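Local coordinates for mitogen-activated protein kinase kinase kinase 15 (Homo sapiens, PDB 6V0M), which catalyses phosphorylation of MAP kinase kinases as a MAP kinase kinase kinase, its sterile alpha motif domain probably contributing to complex formation among apoptosis signal-regulating kinases, at residues A[8-13]-A[29-34]; A[42-47]-A[51-56]. All coordinates share one frame; numbering follows the deposited sequence.

Interaction 1: A[8-13]-A[29-34]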
loop_
_atom_site.group_PDB
_atom_site.type_symbol
_atom_site.label_atom_id
_atom_site.label_comp_id
_atom_site.label_asym_id
_atom_site.label_seq_id
_atom_site.Cartn_x
_atom_site.Cartn_y
_atom_site.Cartn_z
ATOM N N ILE A 8 -1.572 6.166 6.389
ATOM C CA ILE A 8 -2.018 5.331 7.507
ATOM C C ILE A 8 -3.523 5.007 7.406
ATOM O O ILE A 8 -3.939 3.837 7.585
ATOM C CB ILE A 8 -1.655 5.982 8.804
ATOM C CG1 ILE A 8 -0.122 5.923 8.995
ATOM C CG2 ILE A 8 -2.378 5.328 9.987
ATOM C CD1 ILE A 8 0.405 6.726 10.197
ATOM N N ASP A 9 -4.334 6.029 7.094
ATOM C CA ASP A 9 -5.771 5.837 6.971
ATOM C C ASP A 9 -6.137 4.840 5.861
ATOM O O ASP A 9 -6.989 3.987 6.052
ATOM C CB ASP A 9 -6.490 7.166 6.750
ATOM C CG ASP A 9 -6.495 8.051 7.981
ATOM O OD1 ASP A 9 -6.222 7.569 9.130
ATOM O OD2 ASP A 9 -6.778 9.255 7.777
ATOM N N TRP A 10 -5.460 4.949 4.711
ATOM C CA TRP A 10 -5.682 4.072 3.554
ATOM C C TRP A 10 -5.237 2.615 3.877
ATOM O O TRP A 10 -5.953 1.666 3.573
ATOM C CB TRP A 10 -4.933 4.609 2.320
ATOM C CG TRP A 10 -5.138 3.811 1.057
ATOM C CD1 TRP A 10 -6.059 4.018 0.120
ATOM C CD2 TRP A 10 -4.385 2.666 0.633
ATOM N NE1 TRP A 10 -5.910 3.126 -0.932
ATOM C CE2 TRP A 10 -4.907 2.259 -0.611
ATOM C CE3 TRP A 10 -3.277 1.987 1.159
ATOM C CZ2 TRP A 10 -4.388 1.186 -1.322
ATOM C CZ3 TRP A 10 -2.785 0.924 0.470
ATOM C CH2 TRP A 10 -3.338 0.544 -0.786
ATOM N N LEU A 11 -4.086 2.456 4.553
ATOM C CA LEU A 11 -3.573 1.165 4.989
ATOM C C LEU A 11 -4.591 0.488 5.941
ATOM O O LEU A 11 -4.855 -0.701 5.796
ATOM C CB LEU A 11 -2.187 1.277 5.651
ATOM C CG LEU A 11 -1.026 1.596 4.710
ATOM C CD1 LEU A 11 0.247 1.801 5.582
ATOM C CD2 LEU A 11 -0.734 0.514 3.671
ATOM N N ARG A 12 -5.142 1.247 6.894
ATOM C CA ARG A 12 -6.115 0.741 7.849
ATOM C C ARG A 12 -7.375 0.320 7.125
ATOM O O ARG A 12 -7.955 -0.659 7.481
ATOM C CB ARG A 12 -6.453 1.769 8.921
ATOM C CG ARG A 12 -5.332 1.956 9.967
ATOM C CD ARG A 12 -5.875 2.319 11.345
ATOM N NE ARG A 12 -5.247 3.541 11.855
ATOM C CZ ARG A 12 -5.618 4.784 11.542
ATOM N NH1 ARG A 12 -6.630 5.019 10.692
ATOM N NH2 ARG A 12 -4.955 5.811 12.068
ATOM N N LEU A 13 -7.773 1.070 6.093
ATOM C CA LEU A 13 -8.949 0.726 5.270
ATOM C C LEU A 13 -8.750 -0.630 4.532
ATOM O O LEU A 13 -9.704 -1.333 4.254
ATOM C CB LEU A 13 -9.196 1.828 4.250
ATOM C CG LEU A 13 -10.506 1.869 3.480
ATOM C CD1 LEU A 13 -11.663 2.101 4.460
ATOM C CD2 LEU A 13 -10.435 2.936 2.399
ATOM N N TYR A 29 7.677 5.015 2.622
ATOM C CA TYR A 29 6.641 4.936 1.529
ATOM C C TYR A 29 5.592 6.035 1.725
ATOM O O TYR A 29 5.150 6.302 2.805
ATOM C CB TYR A 29 5.958 3.590 1.458
ATOM C CG TYR A 29 6.771 2.437 0.929
ATOM C CD1 TYR A 29 7.029 2.298 -0.422
ATOM C CD2 TYR A 29 7.259 1.456 1.756
ATOM C CE1 TYR A 29 7.694 1.224 -0.929
ATOM C CE2 TYR A 29 8.019 0.410 1.262
ATOM C CZ TYR A 29 8.228 0.300 -0.098
ATOM O OH TYR A 29 8.955 -0.721 -0.594
ATOM N N THR A 30 5.190 6.648 0.619
ATOM C CA THR A 30 4.042 7.576 0.590
ATOM C C THR A 30 2.913 6.787 -0.042
ATOM O O THR A 30 3.119 5.735 -0.700
ATOM C CB THR A 30 4.349 8.810 -0.250
ATOM O OG1 THR A 30 4.576 8.416 -1.608
ATOM C CG2 THR A 30 5.571 9.571 0.192
ATOM N N LEU A 31 1.710 7.340 0.105
ATOM C CA LEU A 31 0.547 6.759 -0.529
ATOM C C LEU A 31 0.781 6.765 -2.032
ATOM O O LEU A 31 0.486 5.780 -2.722
ATOM C CB LEU A 31 -0.715 7.523 -0.136
ATOM C CG LEU A 31 -2.060 6.986 -0.639
ATOM C CD1 LEU A 31 -2.226 5.538 -0.383
ATOM C CD2 LEU A 31 -3.167 7.784 0.054
ATOM N N SER A 32 1.354 7.851 -2.558
ATOM C CA SER A 32 1.686 7.880 -3.995
ATOM C C SER A 32 2.540 6.701 -4.451
ATOM O O SER A 32 2.314 6.065 -5.523
ATOM C CB SER A 32 2.373 9.190 -4.360
ATOM O OG SER A 32 2.560 9.212 -5.726
ATOM N N ASP A 33 3.574 6.391 -3.659
ATOM C CA ASP A 33 4.446 5.265 -3.959
ATOM C C ASP A 33 3.630 3.961 -4.044
ATOM O O ASP A 33 3.938 3.100 -4.917
ATOM C CB ASP A 33 5.606 5.074 -2.925
ATOM C CG ASP A 33 6.550 6.226 -2.810
ATOM O OD1 ASP A 33 6.865 6.908 -3.816
ATOM O OD2 ASP A 33 7.113 6.414 -1.677
ATOM N N ILE A 34 2.711 3.741 -3.071
ATOM C CA ILE A 34 1.961 2.500 -2.957
ATOM C C ILE A 34 1.027 2.390 -4.174
ATOM O O ILE A 34 1.025 1.390 -4.819
ATOM C CB ILE A 34 1.179 2.379 -1.651
ATOM C CG1 ILE A 34 2.137 2.346 -0.395
ATOM C CG2 ILE A 34 0.366 1.148 -1.595
ATOM C CD1 ILE A 34 3.244 1.369 -0.505
#
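Trp10 of helix 4-13 receives the CD1 methyl of Leu31 over one face of its indole. The methyl lies 3.9 Å from the centroid of the five-membered ring and 22° off the ring normal, which qualifies as a CH-pi contact; Leu31 CD1 is 3.7 Å from Trp10 CG. With Leu31 CG opposite the backbone nitrogen (chi1 -176°), a side chain whose CB does not aim at helix 4-13 still delivers this branch to the ring. The six-membered ring meets Ile34 instead: Ile34 CG2 stands 3.8 Å from Trp10 CZ3, approaching obliquely. Leu31 and Ile34 are three residues apart in helix 31-37, about one turn, so one helix face serves both ends of the indole. Leu11 CD2 lies in plane at the indole edge, and Leu56, Ala59 and Val60 of helix 50-70 also pack on Trp10.

One step outward, helix 31-37 is started by a capping box: Asp33 N donates to Thr30 OG1 at 3.1 Å, while Thr30 N returns a bond to Asp33 OD2 at 3.0 Å, nearly straight at 163°. This fixes the first turn, from which Leu31 and Ile34 project.

Across the 153 Å² interface the evidence is wholly apolar, which implies that dispersion and the fit of methyls to the indole, rather than directed polar bonds, join these two helices of the bundle.

Interaction 2: A[42-47]-A[51-56]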
loop_
_atom_site.group_PDB
_atom_site.type_symbol
_atom_site.label_atom_id
_atom_site.label_comp_id
_atom_site.label_asym_id
_atom_site.label_seq_id
_atom_site.Cartn_x
_atom_site.Cartn_y
_atom_site.Cartn_z
ATOM N N ASP A 42 8.072 -5.829 -3.720
ATOM C CA ASP A 42 8.326 -4.880 -2.590
ATOM C C ASP A 42 7.522 -5.318 -1.402
ATOM O O ASP A 42 8.057 -5.332 -0.309
ATOM C CB ASP A 42 7.924 -3.438 -2.932
ATOM C CG ASP A 42 8.800 -2.834 -4.016
ATOM O OD1 ASP A 42 10.037 -2.910 -3.846
ATOM O OD2 ASP A 42 8.259 -2.303 -5.063
ATOM N N LEU A 43 6.245 -5.679 -1.630
ATOM C CA LEU A 43 5.377 -6.137 -0.534
ATOM C C LEU A 43 5.901 -7.452 0.098
ATOM O O LEU A 43 5.916 -7.580 1.310
ATOM C CB LEU A 43 3.948 -6.315 -1.002
ATOM C CG LEU A 43 3.274 -5.091 -1.617
ATOM C CD1 LEU A 43 1.916 -5.469 -2.185
ATOM C CD2 LEU A 43 3.180 -3.989 -0.595
ATOM N N ARG A 44 6.351 -8.392 -0.740
ATOM C CA ARG A 44 6.942 -9.634 -0.259
ATOM C C ARG A 44 8.212 -9.375 0.556
ATOM O O ARG A 44 8.458 -10.008 1.598
ATOM C CB ARG A 44 7.187 -10.605 -1.391
ATOM C CG ARG A 44 5.871 -10.992 -2.105
ATOM C CD ARG A 44 5.695 -12.430 -2.522
ATOM N NE ARG A 44 4.348 -12.943 -2.157
ATOM C CZ ARG A 44 3.287 -13.047 -2.973
ATOM N NH1 ARG A 44 3.354 -12.707 -4.257
ATOM N NH2 ARG A 44 2.142 -13.518 -2.498
ATOM N N TYR A 45 9.028 -8.424 0.095
ATOM C CA TYR A 45 10.277 -8.107 0.816
ATOM C C TYR A 45 9.948 -7.522 2.194
ATOM O O TYR A 45 10.678 -7.751 3.167
ATOM C CB TYR A 45 11.150 -7.150 -0.023
ATOM C CG TYR A 45 12.473 -6.837 0.555
ATOM C CD1 TYR A 45 13.528 -7.730 0.445
ATOM C CD2 TYR A 45 12.673 -5.656 1.229
ATOM C CE1 TYR A 45 14.794 -7.430 1.004
ATOM C CE2 TYR A 45 13.901 -5.332 1.777
ATOM C CZ TYR A 45 14.955 -6.218 1.648
ATOM O OH TYR A 45 16.150 -5.900 2.224
ATOM N N LEU A 46 8.841 -6.774 2.292
ATOM C CA LEU A 46 8.376 -6.247 3.566
ATOM C C LEU A 46 7.843 -7.324 4.478
ATOM O O LEU A 46 7.536 -7.039 5.614
ATOM C CB LEU A 46 7.270 -5.215 3.341
ATOM C CG LEU A 46 7.699 -3.892 2.740
ATOM C CD1 LEU A 46 6.481 -3.251 2.087
ATOM C CD2 LEU A 46 8.281 -3.074 3.884
ATOM N N ARG A 47 7.746 -8.550 3.962
ATOM C CA ARG A 47 7.160 -9.692 4.671
ATOM C C ARG A 47 5.716 -9.469 5.137
ATOM O O ARG A 47 5.321 -9.941 6.229
ATOM C CB ARG A 47 8.034 -10.129 5.840
ATOM C CG ARG A 47 9.423 -10.502 5.356
ATOM C CD ARG A 47 10.241 -10.851 6.548
ATOM N NE ARG A 47 11.559 -11.345 6.184
ATOM C CZ ARG A 47 12.697 -10.667 6.325
ATOM N NH1 ARG A 47 12.699 -9.418 6.785
ATOM N NH2 ARG A 47 13.851 -11.238 5.995
ATOM N N GLY A 51 -3.005 -12.257 3.442
ATOM C CA GLY A 51 -4.316 -11.602 3.448
ATOM C C GLY A 51 -4.206 -10.125 3.126
ATOM O O GLY A 51 -4.845 -9.577 2.216
ATOM N N LEU A 52 -3.353 -9.421 3.876
ATOM C CA LEU A 52 -3.162 -8.010 3.638
ATOM C C LEU A 52 -2.541 -7.766 2.274
ATOM O O LEU A 52 -2.936 -6.831 1.582
ATOM C CB LEU A 52 -2.285 -7.349 4.721
ATOM C CG LEU A 52 -1.931 -5.895 4.467
ATOM C CD1 LEU A 52 -3.211 -5.105 4.603
ATOM C CD2 LEU A 52 -0.889 -5.490 5.531
ATOM N N LEU A 53 -1.561 -8.601 1.898
ATOM C CA LEU A 53 -0.890 -8.418 0.644
ATOM C C LEU A 53 -1.907 -8.562 -0.491
ATOM O O LEU A 53 -1.940 -7.775 -1.414
ATOM C CB LEU A 53 0.204 -9.423 0.492
ATOM C CG LEU A 53 1.163 -9.099 -0.646
ATOM C CD1 LEU A 53 2.566 -9.646 -0.223
ATOM C CD2 LEU A 53 0.703 -9.599 -1.979
ATOM N N CYS A 54 -2.797 -9.526 -0.333
ATOM C CA CYS A 54 -3.843 -9.807 -1.384
ATOM C C CYS A 54 -4.769 -8.605 -1.535
ATOM O O CYS A 54 -4.919 -8.073 -2.635
ATOM C CB CYS A 54 -4.553 -11.022 -0.976
ATOM S SG CYS A 54 -5.929 -11.413 -2.021
ATOM N N ARG A 55 -5.267 -8.123 -0.393
ATOM C CA ARG A 55 -6.147 -6.961 -0.304
ATOM C C ARG A 55 -5.532 -5.704 -0.807
ATOM O O ARG A 55 -6.147 -4.925 -1.573
ATOM C CB ARG A 55 -6.548 -6.724 1.195
ATOM C CG ARG A 55 -7.615 -7.705 1.556
ATOM C CD ARG A 55 -8.296 -7.491 2.893
ATOM N NE ARG A 55 -7.346 -7.248 3.907
ATOM C CZ ARG A 55 -6.876 -8.121 4.770
ATOM N NH1 ARG A 55 -7.191 -9.423 4.803
ATOM N NH2 ARG A 55 -5.989 -7.676 5.597
ATOM N N LEU A 56 -4.309 -5.438 -0.331
ATOM C CA LEU A 56 -3.622 -4.248 -0.690
ATOM C C LEU A 56 -3.305 -4.201 -2.203
ATOM O O LEU A 56 -3.569 -3.185 -2.888
ATOM C CB LEU A 56 -2.374 -4.146 0.186
ATOM C CG LEU A 56 -1.763 -2.780 0.227
ATOM C CD1 LEU A 56 -0.988 -2.641 1.541
ATOM C CD2 LEU A 56 -0.915 -2.680 -1.007
#
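Leu56 N donates to Leu52 O at 2.7 Å, an i to i-4 bond in the first turns of helix 50-70, the long C-terminal helix of this five-helix sterile alpha motif fold. The same helix presents Leu53 and Leu56, one turn apart, to helix 40-45, and the nearest pair of CA atoms is that of Leu43 and Leu53, 6.8 Å apart.

Leu43 reaches between these two leucines. Its CB touches Leu53 CD1 at 3.7 Å, while farther out Leu43 CD1 lies 4.1 Å from Leu56 CD2. Leu53 has CG opposite its backbone nitrogen (chi1 -167°), but a chi2 of 149° stands well short of full stagger, and this rotation sets CD1 against the helical turn at Leu43 and Arg44. Leu53 CD1 also lies 4.0 Å from Arg44 CG, the two side chains crossing at about a right angle. An alanine in place of Leu53 would probably leave Leu43 CB and the aliphatic base of Arg44 without their apolar partner and open a gap between the helices.

The chain leaves helix 40-45 through a Schellman motif, in which Arg47 takes a positive phi (57°) and its N bonds back to Arg44 O at 2.9 Å. Around the contact, Ile38 and Leu48 also pack on Leu43, and Leu11 of helix 4-13 also meets Leu56, continuing the core. At the exposed margin, the bent chain of Arg44 carries its guanidinium to Leu53, whose CD2 sits 4.2 Å above one face of that group, offset toward its rim.

Overall arrangement
The two contacts come in series along the chain, interaction 1 closing at residue 34 before interaction 2 opens at 42, and their centres lie 13 Å apart. Helix 31-37 is followed directly by helix 40-45, so each contact uses one of two consecutive short helices. They meet through Leu56 of helix 50-70, where Leu56 CG approaches Trp10 CH2 at 3.8 Å, and through Tyr29, whose OH is 3.7 Å from Asp42 CB. Interaction 1 joins helices 4-13 and 31-37, interaction 2 helices 40-45 and 50-70; packing at Leu56 links first helix to last in the sterile alpha motif bundle, and apolar contact continues from the partly buried interaction 1 into the buried interaction 2.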